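Calcium uptake protein 2, mitochondrial (Homo sapiens, PDB 6LB7) probably senses calcium through EF-hand motifs and helps to regulate calcium uptake into mitochondria. Local coordinates at residues B[103-106]-B[107-111]; B[114-117]-B[118-122]; B[169-173]-B[174-178]; B[85-88]-B[89-93]; B[121-124]-B[125-129]. All coordinates share one frame; numbering follows the deposited sequence.

Interaction 1 (B[103-106]-B[107-111]); sequences VAFK and MLDTD. With CA (calcium ion), chain F.
K106, in the last turn of helix 99-108, and D109, just beyond it, lie side by side and meet in a salt bridge, K106 NZ to D109 OD2 at 2.9 Å. The lysine folds back on itself at chi2 and chi3 (-51° and -73°), which brings its ammonium to the anti side of the carboxylate. D109 suits the point where helix gives way to calcium loop: OD1 binds the calcium ion at 2.2 Å, while OD2 also accepts the backbone N-H of E114. A methionine in place of K106 would probably deprive OD2 of its charged partner and hold the carboxylate less firmly at the metal. The tight part is the helix itself, with M107 N bonded to V103 O at 2.8 Å and D109 N to F105 O at 3.0 Å. The loop side is more exposed, and there a water donates to both K106 O and D109 O. D111 is exposed too, yet its OD2 is held by the calcium at 2.4 Å. Inward, L108 packs on L124 of helix 118-129 and I116 of strand 115-116, while F105 meets Y173 and F176 of helix 173-196 edge-to-face.

Interaction 2 (B[114-117]-B[118-122]); sequences EMIE and KREFF. With CA (calcium ion), chain F.
E120 reaches back from the first turn of helix 118-129 to E117 and to the calcium ion. Its CB lies 3.4 Å from E117 O. Its CG, anti to the carbonyl carbon, is 4.1 Å from the calcium, and the extended chain beyond (chi2 172°) carries CD to 2.7 Å from the metal. At the tip both oxygens bind, OE1 and OE2 each 2.4 Å from the calcium, so the group is chelated and cannot easily turn. OE1 has a second partner: the N-H of E117 reaches it at 2.9 Å on its anti side, 16° out of the carboxylate plane, with an angle of 155° at the hydrogen. Glutamate suits this place because its extra methylene lets a helix residue span to the loop. M115 contributes its backbone O, 2.3 Å from the calcium, so the side chain takes no direct part in the coordination. E117, at the N-cap position, receives F121 N on its own O. Its OE1 pairs with R119 NH2 at 3.2 Å, the two flat groups tilted to one another, while OE2 accepts from N113 ND2. On the buried side, I116 CG2 makes a loose apolar contact with F121 CB. With D109, D111, N113 and one water, M115 and E120 complete a seven-oxygen shell, the bidentate glutamate at the head of the exiting helix being the signature of a calcium-loaded EF-hand.

Interaction 3 (B[169-173]-B[174-178]); sequences RKLHY and KEFRR
The strand-to-helix turn of what is probably the EF-hand-like partner of the calcium-binding hand leads from strand 171-172 into helix 173-196, where L171 and the N-cap residue H172 meet the first turn that Y173 opens. H172 O accepts from F176 N at 3.1 Å, and Y173 O takes R177 N at 2.7 Å. Y173 stands with CG opposite its own backbone N (chi1 179°), which lays the ring against the side chain four residues on. R177 CB then sits over one face in a CH-pi contact, 4.0 Å from the centroid of the Y173 ring and 22° off its normal. The arginine's aliphatic part runs on across the phenol toward OH, while its guanidinium, with one edge near Y173 CE2, forms a salt bridge with E181. A long side chain suits this place, since its carbons cover a ring while its charge travels past it. On the inner side L171 fits as a branched apolar residue: L171 CD2 meets the edge of the F176 ring, 3.9 Å from F176 CD1, and L171 CD1 touches E175 CB. E175 bends at chi2 (49°), and its carboxylate turns back to the helix start, where a water donates to OE2 at 3.0 Å and accepts from H172 N at 2.9 Å. R169 crosses the same side chain, R169 NH2 lying 3.8 Å from E175 CG. Strand 171-172 pairs antiparallel with strand 115-116, L171 packs on F162 and F163 of helix 157-163, and helix 99-108 offers F101 to Y173 and A104 to F176.

Interaction 4 (B[85-88]-B[89-93]); sequences TEYL and FLLTI
A chi1 of 162° at Y87 and of -76° at L91 swings the two side chains together one helical turn apart, the ring leaning forward along helix 84-94 and the leucine's CG lying beside its own backbone N. Methyl CD1 of L91 then settles over one face of the phenol, 3.9 Å from the ring centroid and 28° off the normal. It is offset toward the hydroxyl end, 3.5 Å from Y87 CZ. In the backbone, L91 N bonds to Y87 O at 3.0 Å, and L90 N to E86 O at 2.9 Å. T92 turns its OG1 back to F89 O at 2.8 Å, on the same face of that carbonyl as I93 N, so a buried hydroxyl is satisfied within the helix. F89 has I93 CG1 over one face of its ring. Outward, Y87 packs on F14 and F33, and the buried carboxylate of E86 is met by T156 and S83. With an alanine in place of Y87, L91 CD1 would probably lose the face it rests on and a gap open toward F33 of helix 30-38. Apart from the threonine and glutamate tips, the cohesion here is dispersion between close-fitting methyls and rings, as suits a buried helix whose polar backbone is already bonded.

Interaction 5 (B[121-124]-B[125-129]); sequences FFKL and QKIIS
F122 and Q125 touch first: the glutamine's CB lies over one face of the phenyl ring, 4.1 Å above its plane and offset toward the rim, and its CG comes within 4.0 Å of F122 CE1. K126 approaches the ring at its edge, but its CE is modelled too near, and the detail of that approach is doubtful. Q125 bends at chi2 (66°), which turns its amide along the helix so that NE2 donates to S129 OG at 3.2 Å; a short polar serine suits this exposed turn. On another side the aliphatic part of K123 and the side chain of L124 both approach I127, K123 CG at 4.2 Å and L124 CD2 at 4.4 Å from its CD1. Helix 118-129, which these residues continue, is the exiting helix of the calcium-bound EF-hand, and its early part is slightly irregular. K123 N and L124 N lack the usual bond to the preceding turn, L124 N going instead to F121 O at 3.1 Å. F121 O and Q125 N stand too far apart for a direct bond, and a water fills in, donating to F121 O at 2.7 Å and accepting weakly from Q125 N. Beyond it the regular pattern resumes, I127 N meeting K123 O at 2.9 Å. Further out, L124, Q125 and I128 pack on T85 of helix 84-94, and I128 also on L88. K123 sends its ammonium toward M107 O at the end of helix 99-108, while aromatic side chains of another protein chain pack on K123, L124 and I127.

How the interactions relate
Interactions 1 and 2 are the two halves of one calcium site: the loop after the entering helix and the start of the exiting helix bring ligands, so metal bonds and ion pairs dominate. Interaction 3 joins the neighbouring strand, where I116 N bonds to L171 O, to the start of helix 173-196, and its contacts are aromatic and aliphatic with a polar outer side. Interaction 4 is the most buried of the five and almost wholly apolar; F89 reaches L108, F121 and F176, touching interactions 1, 2 and 3. Interaction 5 continues the helix begun in interaction 2, sharing F121 and F122, and has one face exposed while L124 and I128 press on T85 and L88 of interaction 4.

Interaction 1 (B[103-106]-B[107-111])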
# COMPACT_ATOMS: atom_id res chain seq x y z
N VAL B 103 -11.81 -6.38 1.94
CA VAL B 103 -11.72 -5.02 1.40
C VAL B 103 -12.49 -4.91 0.10
O VAL B 103 -13.28 -3.98 -0.09
CB VAL B 103 -10.24 -4.65 1.20
CG1 VAL B 103 -10.09 -3.42 0.33
CG2 VAL B 103 -9.55 -4.48 2.55
N ALA B 104 -12.28 -5.85 -0.83
CA ALA B 104 -13.02 -5.79 -2.09
C ALA B 104 -14.51 -5.91 -1.85
O ALA B 104 -15.31 -5.23 -2.51
CB ALA B 104 -12.55 -6.91 -3.03
N PHE B 105 -14.92 -6.77 -0.91
CA PHE B 105 -16.33 -6.93 -0.60
C PHE B 105 -16.90 -5.62 -0.06
O PHE B 105 -17.94 -5.13 -0.52
CB PHE B 105 -16.51 -8.07 0.42
CG PHE B 105 -17.94 -8.30 0.84
CD1 PHE B 105 -18.78 -9.11 0.10
CD2 PHE B 105 -18.44 -7.71 2.01
CE1 PHE B 105 -20.10 -9.33 0.49
CE2 PHE B 105 -19.75 -7.93 2.41
CZ PHE B 105 -20.59 -8.73 1.65
N LYS B 106 -16.20 -5.02 0.90
CA LYS B 106 -16.71 -3.82 1.56
C LYS B 106 -16.68 -2.61 0.63
O LYS B 106 -17.49 -1.70 0.80
CB LYS B 106 -15.91 -3.54 2.83
CG LYS B 106 -16.15 -4.54 3.97
CD LYS B 106 -17.66 -4.73 4.27
CE LYS B 106 -18.31 -3.52 4.98
NZ LYS B 106 -19.82 -3.57 4.93
N MET B 107 -15.76 -2.60 -0.35
CA MET B 107 -15.76 -1.53 -1.35
C MET B 107 -17.04 -1.53 -2.16
O MET B 107 -17.56 -0.47 -2.53
CB MET B 107 -14.54 -1.65 -2.28
CG MET B 107 -13.23 -1.19 -1.69
SD MET B 107 -13.27 0.57 -1.31
CE MET B 107 -13.32 1.28 -2.95
N LEU B 108 -17.56 -2.72 -2.46
CA LEU B 108 -18.77 -2.86 -3.26
C LEU B 108 -20.05 -2.72 -2.45
O LEU B 108 -21.09 -2.34 -3.01
CB LEU B 108 -18.76 -4.22 -3.96
CG LEU B 108 -17.78 -4.46 -5.12
CD1 LEU B 108 -17.71 -5.93 -5.49
CD2 LEU B 108 -18.18 -3.63 -6.32
N ASP B 109 -20.02 -3.03 -1.15
CA ASP B 109 -21.20 -2.97 -0.27
C ASP B 109 -21.33 -1.55 0.28
O ASP B 109 -21.04 -1.25 1.44
CB ASP B 109 -21.08 -3.99 0.86
CG ASP B 109 -22.24 -3.90 1.88
OD1 ASP B 109 -23.41 -3.66 1.50
OD2 ASP B 109 -21.95 -4.09 3.07
N THR B 110 -21.80 -0.64 -0.59
CA THR B 110 -21.79 0.77 -0.23
C THR B 110 -22.87 1.15 0.77
O THR B 110 -22.71 2.15 1.47
CB THR B 110 -21.91 1.61 -1.49
OG1 THR B 110 -23.00 1.13 -2.27
CG2 THR B 110 -20.62 1.49 -2.32
N ASP B 111 -23.98 0.42 0.85
CA ASP B 111 -24.90 0.78 1.93
C ASP B 111 -24.51 0.15 3.26
O ASP B 111 -25.13 0.47 4.28
CB ASP B 111 -26.35 0.43 1.57
CG ASP B 111 -26.60 -1.06 1.49
OD1 ASP B 111 -27.76 -1.43 1.23
OD2 ASP B 111 -25.67 -1.86 1.68
CA CA F . -25.22 -3.74 0.22
O HOH W 1 -19.25 -0.46 3.17
O HOH W 2 -27.71 -3.62 -0.56

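Interaction 2 (B[114-117]-B[118-122])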
# COMPACT_ATOMS: atom_id res chain seq x y z
N GLU B 114 -23.81 -5.42 4.64
CA GLU B 114 -23.04 -6.65 4.67
C GLU B 114 -23.47 -7.65 3.61
O GLU B 114 -23.21 -8.84 3.73
CB GLU B 114 -23.11 -7.31 6.06
CG GLU B 114 -22.82 -6.36 7.19
CD GLU B 114 -21.38 -5.90 7.22
OE1 GLU B 114 -20.56 -6.39 6.42
OE2 GLU B 114 -21.04 -5.05 8.08
N MET B 115 -24.15 -7.17 2.58
CA MET B 115 -24.57 -7.98 1.46
C MET B 115 -24.38 -7.16 0.20
O MET B 115 -24.66 -5.95 0.19
CB MET B 115 -26.04 -8.41 1.59
CG MET B 115 -26.38 -9.07 2.88
SD MET B 115 -28.09 -8.93 3.37
CE MET B 115 -28.87 -9.08 1.88
N ILE B 116 -23.91 -7.78 -0.85
CA ILE B 116 -23.80 -7.09 -2.11
C ILE B 116 -25.03 -7.39 -2.93
O ILE B 116 -25.41 -8.56 -3.10
CB ILE B 116 -22.52 -7.48 -2.86
CG1 ILE B 116 -21.30 -6.96 -2.10
CG2 ILE B 116 -22.59 -6.93 -4.28
CD1 ILE B 116 -20.00 -7.49 -2.67
N GLU B 117 -25.67 -6.35 -3.43
CA GLU B 117 -26.85 -6.54 -4.25
C GLU B 117 -26.50 -6.21 -5.69
O GLU B 117 -25.52 -5.50 -5.97
CB GLU B 117 -27.99 -5.68 -3.71
CG GLU B 117 -28.10 -5.87 -2.21
CD GLU B 117 -29.45 -5.50 -1.63
OE1 GLU B 117 -30.41 -5.29 -2.40
OE2 GLU B 117 -29.54 -5.42 -0.39
N LYS B 118 -27.30 -6.76 -6.61
CA LYS B 118 -27.04 -6.56 -8.03
C LYS B 118 -26.79 -5.09 -8.33
O LYS B 118 -25.88 -4.75 -9.10
CB LYS B 118 -28.20 -7.10 -8.87
CG LYS B 118 -27.92 -7.10 -10.37
CD LYS B 118 -28.99 -7.87 -11.14
CE LYS B 118 -28.72 -7.82 -12.65
NZ LYS B 118 -29.66 -8.68 -13.42
N ARG B 119 -27.56 -4.20 -7.69
CA ARG B 119 -27.42 -2.76 -7.93
C ARG B 119 -26.05 -2.25 -7.52
O ARG B 119 -25.48 -1.36 -8.17
CB ARG B 119 -28.52 -2.00 -7.17
CG ARG B 119 -28.15 -0.57 -6.80
CD ARG B 119 -29.20 0.09 -5.88
NE ARG B 119 -29.47 -0.71 -4.69
CZ ARG B 119 -30.51 -1.53 -4.56
NH1 ARG B 119 -31.38 -1.66 -5.54
NH2 ARG B 119 -30.67 -2.24 -3.45
N GLU B 120 -25.50 -2.80 -6.44
CA GLU B 120 -24.16 -2.40 -6.01
C GLU B 120 -23.09 -2.97 -6.94
O GLU B 120 -22.08 -2.31 -7.21
CB GLU B 120 -23.92 -2.87 -4.58
CG GLU B 120 -24.79 -2.11 -3.57
CD GLU B 120 -24.69 -2.70 -2.19
OE1 GLU B 120 -24.71 -3.94 -2.07
OE2 GLU B 120 -24.60 -1.91 -1.22
N PHE B 121 -23.27 -4.20 -7.42
CA PHE B 121 -22.31 -4.77 -8.36
C PHE B 121 -22.31 -3.99 -9.66
O PHE B 121 -21.28 -3.86 -10.32
CB PHE B 121 -22.64 -6.24 -8.61
CG PHE B 121 -21.54 -7.02 -9.26
CD1 PHE B 121 -20.36 -7.30 -8.58
CD2 PHE B 121 -21.70 -7.52 -10.56
CE1 PHE B 121 -19.35 -8.04 -9.18
CE2 PHE B 121 -20.69 -8.27 -11.16
CZ PHE B 121 -19.52 -8.53 -10.47
N PHE B 122 -23.47 -3.43 -10.02
CA PHE B 122 -23.61 -2.67 -11.26
C PHE B 122 -22.78 -1.40 -11.25
O PHE B 122 -22.54 -0.82 -12.31
CB PHE B 122 -25.10 -2.35 -11.49
CG PHE B 122 -25.37 -1.77 -12.84
CD1 PHE B 122 -25.37 -2.58 -13.97
CD2 PHE B 122 -25.62 -0.42 -12.99
CE1 PHE B 122 -25.62 -2.05 -15.23
CE2 PHE B 122 -25.87 0.12 -14.24
CZ PHE B 122 -25.87 -0.70 -15.37
CA CA F . -25.22 -3.74 0.22
O HOH W 2 -27.71 -3.62 -0.56

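Interaction 3 (B[169-173]-B[174-178])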
# COMPACT_ATOMS: atom_id res chain seq x y z
N ARG B 169 -31.40 -12.56 -5.53
CA ARG B 169 -30.53 -13.02 -4.46
C ARG B 169 -29.53 -11.94 -4.07
O ARG B 169 -29.20 -11.05 -4.87
CB ARG B 169 -29.82 -14.31 -4.90
CG ARG B 169 -29.10 -15.09 -3.79
CD ARG B 169 -28.31 -16.26 -4.39
NE ARG B 169 -27.22 -16.73 -3.55
CZ ARG B 169 -26.02 -16.14 -3.48
NH1 ARG B 169 -25.78 -15.04 -4.19
NH2 ARG B 169 -25.07 -16.64 -2.69
N LYS B 170 -29.06 -12.00 -2.83
CA LYS B 170 -28.05 -11.08 -2.33
C LYS B 170 -26.82 -11.89 -1.91
O LYS B 170 -26.96 -13.01 -1.41
CB LYS B 170 -28.61 -10.25 -1.18
CG LYS B 170 -30.07 -9.83 -1.42
CD LYS B 170 -30.47 -8.56 -0.70
CE LYS B 170 -31.96 -8.53 -0.34
NZ LYS B 170 -32.22 -8.72 1.12
N LEU B 171 -25.63 -11.33 -2.13
CA LEU B 171 -24.37 -12.05 -1.95
C LEU B 171 -23.74 -11.66 -0.61
O LEU B 171 -23.34 -10.51 -0.40
CB LEU B 171 -23.42 -11.75 -3.11
CG LEU B 171 -22.02 -12.38 -3.12
CD1 LEU B 171 -22.14 -13.89 -3.14
CD2 LEU B 171 -21.21 -11.90 -4.33
N HIS B 172 -23.66 -12.62 0.30
CA HIS B 172 -23.05 -12.40 1.60
C HIS B 172 -21.55 -12.60 1.51
O HIS B 172 -21.03 -13.13 0.52
CB HIS B 172 -23.67 -13.33 2.64
CG HIS B 172 -25.14 -13.11 2.83
ND1 HIS B 172 -25.66 -12.46 3.93
CD2 HIS B 172 -26.20 -13.40 2.04
CE1 HIS B 172 -26.97 -12.39 3.82
NE2 HIS B 172 -27.33 -12.95 2.68
N TYR B 173 -20.83 -12.17 2.54
CA TYR B 173 -19.37 -12.20 2.44
C TYR B 173 -18.85 -13.63 2.30
O TYR B 173 -17.88 -13.87 1.57
CB TYR B 173 -18.71 -11.53 3.64
CG TYR B 173 -17.22 -11.61 3.51
CD1 TYR B 173 -16.57 -11.09 2.38
CD2 TYR B 173 -16.44 -12.24 4.49
CE1 TYR B 173 -15.19 -11.19 2.23
CE2 TYR B 173 -15.07 -12.34 4.35
CZ TYR B 173 -14.45 -11.81 3.21
OH TYR B 173 -13.09 -11.90 3.08
N LYS B 174 -19.46 -14.58 3.00
CA LYS B 174 -18.84 -15.91 2.98
C LYS B 174 -18.97 -16.57 1.62
O LYS B 174 -18.06 -17.29 1.21
CB LYS B 174 -19.39 -16.77 4.12
CG LYS B 174 -20.57 -17.64 3.81
CD LYS B 174 -20.97 -18.42 5.08
CE LYS B 174 -22.21 -19.26 4.85
NZ LYS B 174 -22.75 -19.90 6.08
N GLU B 175 -20.06 -16.31 0.89
CA GLU B 175 -19.99 -16.88 -0.45
C GLU B 175 -19.18 -16.00 -1.40
O GLU B 175 -18.52 -16.51 -2.31
CB GLU B 175 -21.39 -17.06 -1.06
CG GLU B 175 -22.29 -18.07 -0.50
CD GLU B 175 -22.41 -18.04 1.00
OE1 GLU B 175 -22.09 -18.95 1.60
OE2 GLU B 175 -22.83 -17.11 1.56
N PHE B 176 -19.00 -14.69 -1.15
CA PHE B 176 -18.07 -13.89 -1.94
C PHE B 176 -16.64 -14.37 -1.72
O PHE B 176 -15.90 -14.61 -2.68
CB PHE B 176 -18.22 -12.42 -1.56
CG PHE B 176 -17.23 -11.47 -2.25
CD1 PHE B 176 -17.61 -10.75 -3.37
CD2 PHE B 176 -15.96 -11.24 -1.71
CE1 PHE B 176 -16.74 -9.84 -3.98
CE2 PHE B 176 -15.08 -10.33 -2.32
CZ PHE B 176 -15.47 -9.64 -3.45
N ARG B 177 -16.24 -14.53 -0.45
CA ARG B 177 -14.89 -14.97 -0.11
C ARG B 177 -14.58 -16.34 -0.72
O ARG B 177 -13.48 -16.56 -1.23
CB ARG B 177 -14.72 -15.03 1.41
CG ARG B 177 -13.40 -15.66 1.86
CD ARG B 177 -13.26 -15.79 3.39
NE ARG B 177 -14.46 -16.37 3.99
CZ ARG B 177 -14.74 -17.67 4.01
NH1 ARG B 177 -13.90 -18.56 3.47
NH2 ARG B 177 -15.85 -18.10 4.58
N ARG B 178 -15.52 -17.28 -0.63
CA ARG B 178 -15.29 -18.63 -1.13
C ARG B 178 -15.12 -18.64 -2.65
O ARG B 178 -14.31 -19.40 -3.18
CB ARG B 178 -16.45 -19.52 -0.68
CG ARG B 178 -16.33 -20.93 -1.05
CD ARG B 178 -17.38 -21.79 -0.39
NE ARG B 178 -17.11 -22.02 0.92
CZ ARG B 178 -16.27 -22.80 1.31
NH1 ARG B 178 -15.62 -23.43 0.50
NH2 ARG B 178 -16.07 -22.96 2.51
O HOH W 3 -24.57 -15.35 -0.07

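Interaction 4 (B[85-88]-B[89-93])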
# COMPACT_ATOMS: atom_id res chain seq x y z
N THR B 85 -16.27 -5.44 -18.01
CA THR B 85 -16.28 -5.03 -16.61
C THR B 85 -15.94 -6.19 -15.69
O THR B 85 -15.10 -6.09 -14.78
CB THR B 85 -17.67 -4.47 -16.25
OG1 THR B 85 -17.90 -3.25 -16.97
CG2 THR B 85 -17.79 -4.23 -14.76
N GLU B 86 -16.60 -7.33 -15.92
CA GLU B 86 -16.41 -8.48 -15.05
C GLU B 86 -15.02 -9.10 -15.24
O GLU B 86 -14.40 -9.54 -14.27
CB GLU B 86 -17.52 -9.49 -15.34
CG GLU B 86 -18.90 -8.90 -15.05
CD GLU B 86 -20.03 -9.82 -15.46
OE1 GLU B 86 -19.81 -10.67 -16.35
OE2 GLU B 86 -21.14 -9.69 -14.89
N TYR B 87 -14.51 -9.09 -16.47
CA TYR B 87 -13.13 -9.52 -16.74
C TYR B 87 -12.12 -8.72 -15.91
O TYR B 87 -11.25 -9.30 -15.25
CB TYR B 87 -12.87 -9.40 -18.26
CG TYR B 87 -11.43 -9.40 -18.71
CD1 TYR B 87 -10.81 -8.22 -19.14
CD2 TYR B 87 -10.68 -10.58 -18.74
CE1 TYR B 87 -9.48 -8.22 -19.58
CE2 TYR B 87 -9.34 -10.58 -19.16
CZ TYR B 87 -8.75 -9.41 -19.57
OH TYR B 87 -7.45 -9.42 -20.00
N LEU B 88 -12.24 -7.39 -15.90
CA LEU B 88 -11.33 -6.58 -15.09
C LEU B 88 -11.48 -6.88 -13.60
O LEU B 88 -10.49 -6.91 -12.86
CB LEU B 88 -11.57 -5.09 -15.35
CG LEU B 88 -11.34 -4.54 -16.76
CD1 LEU B 88 -11.46 -3.02 -16.69
CD2 LEU B 88 -9.96 -4.97 -17.29
N PHE B 89 -12.71 -7.08 -13.14
CA PHE B 89 -12.93 -7.40 -11.73
C PHE B 89 -12.25 -8.71 -11.35
O PHE B 89 -11.56 -8.80 -10.32
CB PHE B 89 -14.43 -7.46 -11.44
CG PHE B 89 -14.73 -7.89 -10.05
CD1 PHE B 89 -15.28 -9.14 -9.80
CD2 PHE B 89 -14.43 -7.07 -8.98
CE1 PHE B 89 -15.55 -9.53 -8.50
CE2 PHE B 89 -14.68 -7.46 -7.69
CZ PHE B 89 -15.24 -8.69 -7.45
N LEU B 90 -12.44 -9.75 -12.16
CA LEU B 90 -11.81 -11.05 -11.90
C LEU B 90 -10.29 -10.94 -11.94
O LEU B 90 -9.60 -11.56 -11.13
CB LEU B 90 -12.30 -12.07 -12.92
CG LEU B 90 -13.79 -12.41 -12.89
CD1 LEU B 90 -14.19 -13.14 -14.14
CD2 LEU B 90 -14.17 -13.26 -11.64
N LEU B 91 -9.75 -10.11 -12.83
CA LEU B 91 -8.31 -9.98 -12.90
C LEU B 91 -7.76 -9.34 -11.63
O LEU B 91 -6.72 -9.76 -11.12
CB LEU B 91 -7.88 -9.18 -14.13
CG LEU B 91 -7.90 -9.77 -15.54
CD1 LEU B 91 -7.28 -8.73 -16.49
CD2 LEU B 91 -7.13 -11.08 -15.63
N THR B 92 -8.45 -8.32 -11.10
CA THR B 92 -7.93 -7.71 -9.86
C THR B 92 -7.94 -8.72 -8.72
O THR B 92 -7.03 -8.71 -7.88
CB THR B 92 -8.73 -6.46 -9.47
OG1 THR B 92 -10.06 -6.80 -9.10
CG2 THR B 92 -8.78 -5.46 -10.60
N ILE B 93 -8.92 -9.61 -8.70
CA ILE B 93 -9.03 -10.56 -7.59
C ILE B 93 -7.85 -11.52 -7.60
O ILE B 93 -7.30 -11.83 -6.54
CB ILE B 93 -10.38 -11.31 -7.67
CG1 ILE B 93 -11.55 -10.34 -7.48
CG2 ILE B 93 -10.41 -12.47 -6.66
CD1 ILE B 93 -11.47 -9.44 -6.20

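Interaction 5 (B[121-124]-B[125-129])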
# COMPACT_ATOMS: atom_id res chain seq x y z
N PHE B 121 -23.27 -4.20 -7.42
CA PHE B 121 -22.31 -4.77 -8.36
C PHE B 121 -22.31 -3.99 -9.66
O PHE B 121 -21.28 -3.86 -10.32
CB PHE B 121 -22.64 -6.24 -8.61
CG PHE B 121 -21.54 -7.02 -9.26
CD1 PHE B 121 -20.36 -7.30 -8.58
CD2 PHE B 121 -21.70 -7.52 -10.56
CE1 PHE B 121 -19.35 -8.04 -9.18
CE2 PHE B 121 -20.69 -8.27 -11.16
CZ PHE B 121 -19.52 -8.53 -10.47
N PHE B 122 -23.47 -3.43 -10.02
CA PHE B 122 -23.61 -2.67 -11.26
C PHE B 122 -22.78 -1.40 -11.25
O PHE B 122 -22.54 -0.82 -12.31
CB PHE B 122 -25.10 -2.35 -11.49
CG PHE B 122 -25.37 -1.77 -12.84
CD1 PHE B 122 -25.37 -2.58 -13.97
CD2 PHE B 122 -25.62 -0.42 -12.99
CE1 PHE B 122 -25.62 -2.05 -15.23
CE2 PHE B 122 -25.87 0.12 -14.24
CZ PHE B 122 -25.87 -0.70 -15.37
N LYS B 123 -22.34 -0.95 -10.08
CA LYS B 123 -21.46 0.21 -10.02
C LYS B 123 -20.19 0.01 -10.84
O LYS B 123 -19.66 0.97 -11.41
CB LYS B 123 -21.11 0.52 -8.57
CG LYS B 123 -20.25 1.77 -8.38
CD LYS B 123 -19.83 1.94 -6.92
CE LYS B 123 -18.84 0.86 -6.49
NZ LYS B 123 -18.76 0.68 -5.00
N LEU B 124 -19.67 -1.23 -10.89
CA LEU B 124 -18.46 -1.46 -11.68
C LEU B 124 -18.71 -1.15 -13.16
O LEU B 124 -17.88 -0.51 -13.82
CB LEU B 124 -17.98 -2.91 -11.50
CG LEU B 124 -17.70 -3.35 -10.05
CD1 LEU B 124 -17.28 -4.81 -9.97
CD2 LEU B 124 -16.66 -2.46 -9.38
N GLN B 125 -19.86 -1.59 -13.69
CA GLN B 125 -20.21 -1.29 -15.08
C GLN B 125 -20.36 0.20 -15.30
O GLN B 125 -19.89 0.74 -16.31
CB GLN B 125 -21.49 -2.04 -15.45
CG GLN B 125 -22.02 -1.74 -16.85
CD GLN B 125 -21.11 -2.23 -17.96
OE1 GLN B 125 -21.07 -3.43 -18.26
NE2 GLN B 125 -20.37 -1.31 -18.59
N LYS B 126 -20.99 0.90 -14.34
CA LYS B 126 -21.12 2.34 -14.48
C LYS B 126 -19.76 3.04 -14.47
O LYS B 126 -19.55 4.00 -15.22
CB LYS B 126 -22.03 2.89 -13.38
CG LYS B 126 -23.47 2.48 -13.53
CD LYS B 126 -24.33 2.83 -12.31
CE LYS B 126 -25.72 2.45 -12.49
NZ LYS B 126 -26.66 3.42 -11.93
N ILE B 127 -18.80 2.55 -13.68
CA ILE B 127 -17.45 3.09 -13.77
C ILE B 127 -16.89 2.92 -15.18
O ILE B 127 -16.33 3.85 -15.77
CB ILE B 127 -16.53 2.44 -12.71
CG1 ILE B 127 -17.01 2.80 -11.30
CG2 ILE B 127 -15.09 2.86 -12.91
CD1 ILE B 127 -16.46 1.88 -10.23
N ILE B 128 -17.08 1.73 -15.76
CA ILE B 128 -16.54 1.46 -17.09
C ILE B 128 -17.25 2.31 -18.14
O ILE B 128 -16.62 2.83 -19.07
CB ILE B 128 -16.65 -0.04 -17.42
CG1 ILE B 128 -15.81 -0.88 -16.45
CG2 ILE B 128 -16.21 -0.28 -18.86
CD1 ILE B 128 -14.34 -0.67 -16.57
N SER B 129 -18.58 2.46 -18.02
CA SER B 129 -19.33 3.24 -19.00
C SER B 129 -18.93 4.71 -18.97
O SER B 129 -18.77 5.33 -20.02
CB SER B 129 -20.83 3.07 -18.77
OG SER B 129 -21.24 1.76 -19.12
O HOH W 4 -21.27 -4.51 -12.92